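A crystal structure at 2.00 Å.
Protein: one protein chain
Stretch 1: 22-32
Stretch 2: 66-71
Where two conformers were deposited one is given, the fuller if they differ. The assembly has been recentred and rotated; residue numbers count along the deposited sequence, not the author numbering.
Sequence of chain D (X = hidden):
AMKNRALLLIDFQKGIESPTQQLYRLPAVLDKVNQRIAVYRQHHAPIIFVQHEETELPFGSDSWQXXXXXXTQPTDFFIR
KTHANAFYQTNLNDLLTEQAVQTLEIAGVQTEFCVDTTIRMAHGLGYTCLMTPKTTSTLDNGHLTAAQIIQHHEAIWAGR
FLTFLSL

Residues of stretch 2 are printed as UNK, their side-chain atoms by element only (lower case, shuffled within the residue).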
# COMPACT_ATOMS: atom_id res chain seq x y z
N GLN D 22 12.33 19.06 -8.21
CA GLN D 22 13.49 18.24 -7.84
C GLN D 22 13.14 17.25 -6.72
O GLN D 22 12.51 17.63 -5.72
CB GLN D 22 14.68 19.11 -7.40
CG GLN D 22 15.42 19.78 -8.53
CD GLN D 22 16.92 19.80 -8.33
OE1 GLN D 22 17.42 20.33 -7.33
NE2 GLN D 22 17.66 19.23 -9.29
N LEU D 23 13.53 16.00 -6.90
CA LEU D 23 13.38 14.97 -5.86
C LEU D 23 14.22 15.31 -4.61
O LEU D 23 15.35 15.75 -4.73
CB LEU D 23 13.82 13.61 -6.42
CG LEU D 23 12.81 12.90 -7.33
CD1 LEU D 23 13.52 11.81 -8.10
CD2 LEU D 23 11.63 12.33 -6.54
N TYR D 24 13.64 15.13 -3.43
CA TYR D 24 14.24 15.50 -2.16
C TYR D 24 15.51 14.68 -1.84
O TYR D 24 15.47 13.42 -1.76
CB TYR D 24 13.20 15.32 -1.06
CG TYR D 24 13.67 15.73 0.31
CD1 TYR D 24 13.91 17.09 0.63
CD2 TYR D 24 13.88 14.77 1.32
CE1 TYR D 24 14.37 17.46 1.92
CE2 TYR D 24 14.30 15.13 2.60
CZ TYR D 24 14.54 16.47 2.89
OH TYR D 24 14.96 16.79 4.15
N ARG D 25 16.61 15.42 -1.69
CA ARG D 25 17.93 14.89 -1.40
C ARG D 25 18.34 13.71 -2.28
O ARG D 25 18.90 12.74 -1.77
CB ARG D 25 18.04 14.54 0.10
CG ARG D 25 17.72 15.74 0.96
CD ARG D 25 18.01 15.57 2.43
NE ARG D 25 17.99 16.90 3.05
CZ ARG D 25 17.96 17.13 4.36
NH1 ARG D 25 17.95 16.11 5.22
NH2 ARG D 25 17.92 18.37 4.82
N LEU D 26 18.09 13.81 -3.58
CA LEU D 26 18.40 12.74 -4.54
C LEU D 26 19.88 12.37 -4.65
O LEU D 26 20.21 11.16 -4.75
CB LEU D 26 17.84 13.04 -5.93
CG LEU D 26 17.90 11.89 -6.96
CD1 LEU D 26 17.05 10.68 -6.53
CD2 LEU D 26 17.57 12.36 -8.36
N PRO D 27 20.79 13.38 -4.70
CA PRO D 27 22.21 12.98 -4.76
C PRO D 27 22.60 11.96 -3.70
O PRO D 27 23.20 10.96 -4.06
CB PRO D 27 22.96 14.30 -4.57
CG PRO D 27 22.01 15.35 -5.17
CD PRO D 27 20.62 14.85 -4.78
N ALA D 28 22.26 12.20 -2.43
CA ALA D 28 22.65 11.27 -1.35
C ALA D 28 21.92 9.95 -1.44
O ALA D 28 22.44 8.94 -1.00
CB ALA D 28 22.45 11.90 0.04
N VAL D 29 20.69 9.94 -2.00
CA VAL D 29 19.95 8.69 -2.15
C VAL D 29 20.70 7.79 -3.16
O VAL D 29 20.97 6.63 -2.90
CB VAL D 29 18.47 8.95 -2.59
CG1 VAL D 29 17.82 7.67 -3.12
CG2 VAL D 29 17.68 9.51 -1.44
N LEU D 30 21.03 8.35 -4.32
CA LEU D 30 21.76 7.60 -5.35
C LEU D 30 23.16 7.12 -4.89
O LEU D 30 23.61 6.05 -5.27
CB LEU D 30 21.84 8.42 -6.64
CG LEU D 30 20.51 8.90 -7.26
CD1 LEU D 30 20.79 9.89 -8.47
CD2 LEU D 30 19.53 7.79 -7.69
N ASP D 31 23.84 7.92 -4.07
CA ASP D 31 25.12 7.51 -3.50
C ASP D 31 24.93 6.30 -2.58
O ASP D 31 25.70 5.34 -2.66
CB ASP D 31 25.73 8.66 -2.70
CG ASP D 31 26.27 9.75 -3.57
OD1 ASP D 31 26.69 9.42 -4.73
OD2 ASP D 31 26.32 10.92 -3.09
N LYS D 32 23.89 6.35 -1.75
CA LYS D 32 23.58 5.24 -0.83
C LYS D 32 23.15 3.99 -1.64
O LYS D 32 23.58 2.88 -1.37
CB LYS D 32 22.53 5.71 0.20
CG LYS D 32 22.27 4.77 1.33
CD LYS D 32 23.05 5.14 2.62
CE LYS D 32 22.13 5.89 3.66
NZ LYS D 32 21.59 5.04 4.84
N UNK D 66 17.49 5.39 -16.78
CA UNK D 66 17.96 5.49 -15.40
C UNK D 66 18.94 6.62 -15.27
O UNK D 66 19.70 6.93 -16.20
c UNK D 66 18.63 4.15 -14.96
c UNK D 66 18.64 1.58 -14.79
c UNK D 66 17.82 2.85 -15.03
c UNK D 66 16.63 2.89 -14.11
N UNK D 67 18.90 7.29 -14.12
CA UNK D 67 19.87 8.33 -13.83
C UNK D 67 21.25 7.80 -14.15
O UNK D 67 21.58 6.68 -13.74
c UNK D 67 17.13 11.25 -11.91
c UNK D 67 18.29 10.62 -12.31
c UNK D 67 18.58 9.32 -11.91
c UNK D 67 16.51 9.28 -10.68
c UNK D 67 16.23 10.58 -11.11
c UNK D 67 17.68 8.65 -11.10
c UNK D 67 19.84 8.65 -12.34
N UNK D 68 22.05 8.61 -14.83
CA UNK D 68 23.40 8.22 -15.24
C UNK D 68 24.31 7.82 -14.09
O UNK D 68 25.19 7.00 -14.27
o UNK D 68 24.45 9.97 -19.33
c UNK D 68 24.14 9.16 -18.43
o UNK D 68 24.41 7.93 -18.47
c UNK D 68 23.42 9.73 -17.25
c UNK D 68 24.09 9.37 -15.96
N UNK D 69 24.12 8.44 -12.93
CA UNK D 69 25.00 8.18 -11.77
C UNK D 69 24.90 6.75 -11.19
O UNK D 69 25.81 6.30 -10.46
c UNK D 69 25.26 9.72 -8.30
c UNK D 69 25.91 9.43 -9.66
c UNK D 69 24.73 9.19 -10.65
n UNK D 69 25.11 11.23 -6.33
c UNK D 69 26.04 10.70 -7.40
N UNK D 70 23.79 6.06 -11.50
CA UNK D 70 23.60 4.67 -11.01
C UNK D 70 24.50 3.67 -11.72
O UNK D 70 24.60 3.69 -12.94
c UNK D 70 22.13 4.23 -11.14
c UNK D 70 21.31 4.34 -8.71
c UNK D 70 21.10 4.83 -10.17
c UNK D 70 19.73 4.48 -10.64
N UNK D 71 25.12 2.78 -10.94
CA UNK D 71 26.00 1.72 -11.45
C UNK D 71 25.16 0.57 -11.98
O UNK D 71 24.70 -0.28 -11.23
o UNK D 71 28.37 0.14 -11.95
c UNK D 71 26.95 1.23 -10.34
o UNK D 71 28.14 -0.82 -10.00
c UNK D 71 27.88 0.11 -10.80

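Position 66 carries four side-chain carbons and no heteroatom. The chain forks at its second carbon into two single-carbon arms. None of these atoms comes within 8 Å of stretch 1. Four carbons forked at the second make a leucine, Leu 66. It leads into the contact without taking part in it.

Position 67 has seven side-chain carbons: one carbon joined to a ring of six. No oxygen or nitrogen is attached. Its CA-to-CB bond points toward stretch 1, and the ring lies among three leucines there. The CD2 of Leu 26 sits over one face of the ring, 4.0 Å from its centroid and 29° off the normal, a CH-pi contact. A plain six-carbon ring on one carbon is phenylalanine, Phe 67. Its CZ is 3.5 Å from Leu 26 CD2 and 4.2 Å from Leu 23 CD1. Its CD2 is 4.0 Å from Leu 30 CD2. The last two leucines approach the ring obliquely.

Position 68 has three side-chain carbons, the third bearing two oxygens. That is a carboxylate on a two-carbon arm. The CA-to-CB bond points away from stretch 1, and the side chain makes no contact with it. The residue is glutamate, Glu 68. It is exposed.

Position 69 shows four carbons in a row ending in a nitrogen. The chain starts toward stretch 1 and reaches up to the helix, so that its carbons pass Leu 30 and its nitrogen reaches Asp 31. An unbranched four-carbon chain with a terminal nitrogen is lysine, Lys 69. Its CD packs 4.0 Å from Leu 30 CB. Its NZ forms a salt bridge with Asp 31, 2.9 Å from OD1, with a weak hydrogen bond in the same pair. The NZ is also 3.0 Å from the backbone O of Pro 27.

Position 70 again has four carbons, forked at the second. The CA-to-CB bond runs sideways, but the end of the side chain comes nearer to stretch 1, where it meets Leu 30. This is leucine, Leu 70. Its CD2 is 4.0 Å from Leu 30 CD2. Its backbone N donates to the O of Phe 67 at 3.2 Å, closing a type I turn that runs from Phe 67 to Leu 70.

Position 71 has two side-chain carbons, the second carrying two oxygens. This short carboxylate is aspartate, Asp 71. It does not reach stretch 1, and its OD2 is hydrogen-bonded elsewhere in the structure.

The contact joins a turn to a helix and the loop before it. Leu 30 is central: it touches Phe 67, Lys 69 and Leu 70. Leu 23 and Leu 26 extend the apolar packing round the ring. Lys 69 serves both kinds of contact, since its carbons cover Leu 30 while its charged end pairs with Asp 31 on the exposed side of the helix. The two stretches together bury 355 Å².

Stretch 2 (66-71) LFEKLD
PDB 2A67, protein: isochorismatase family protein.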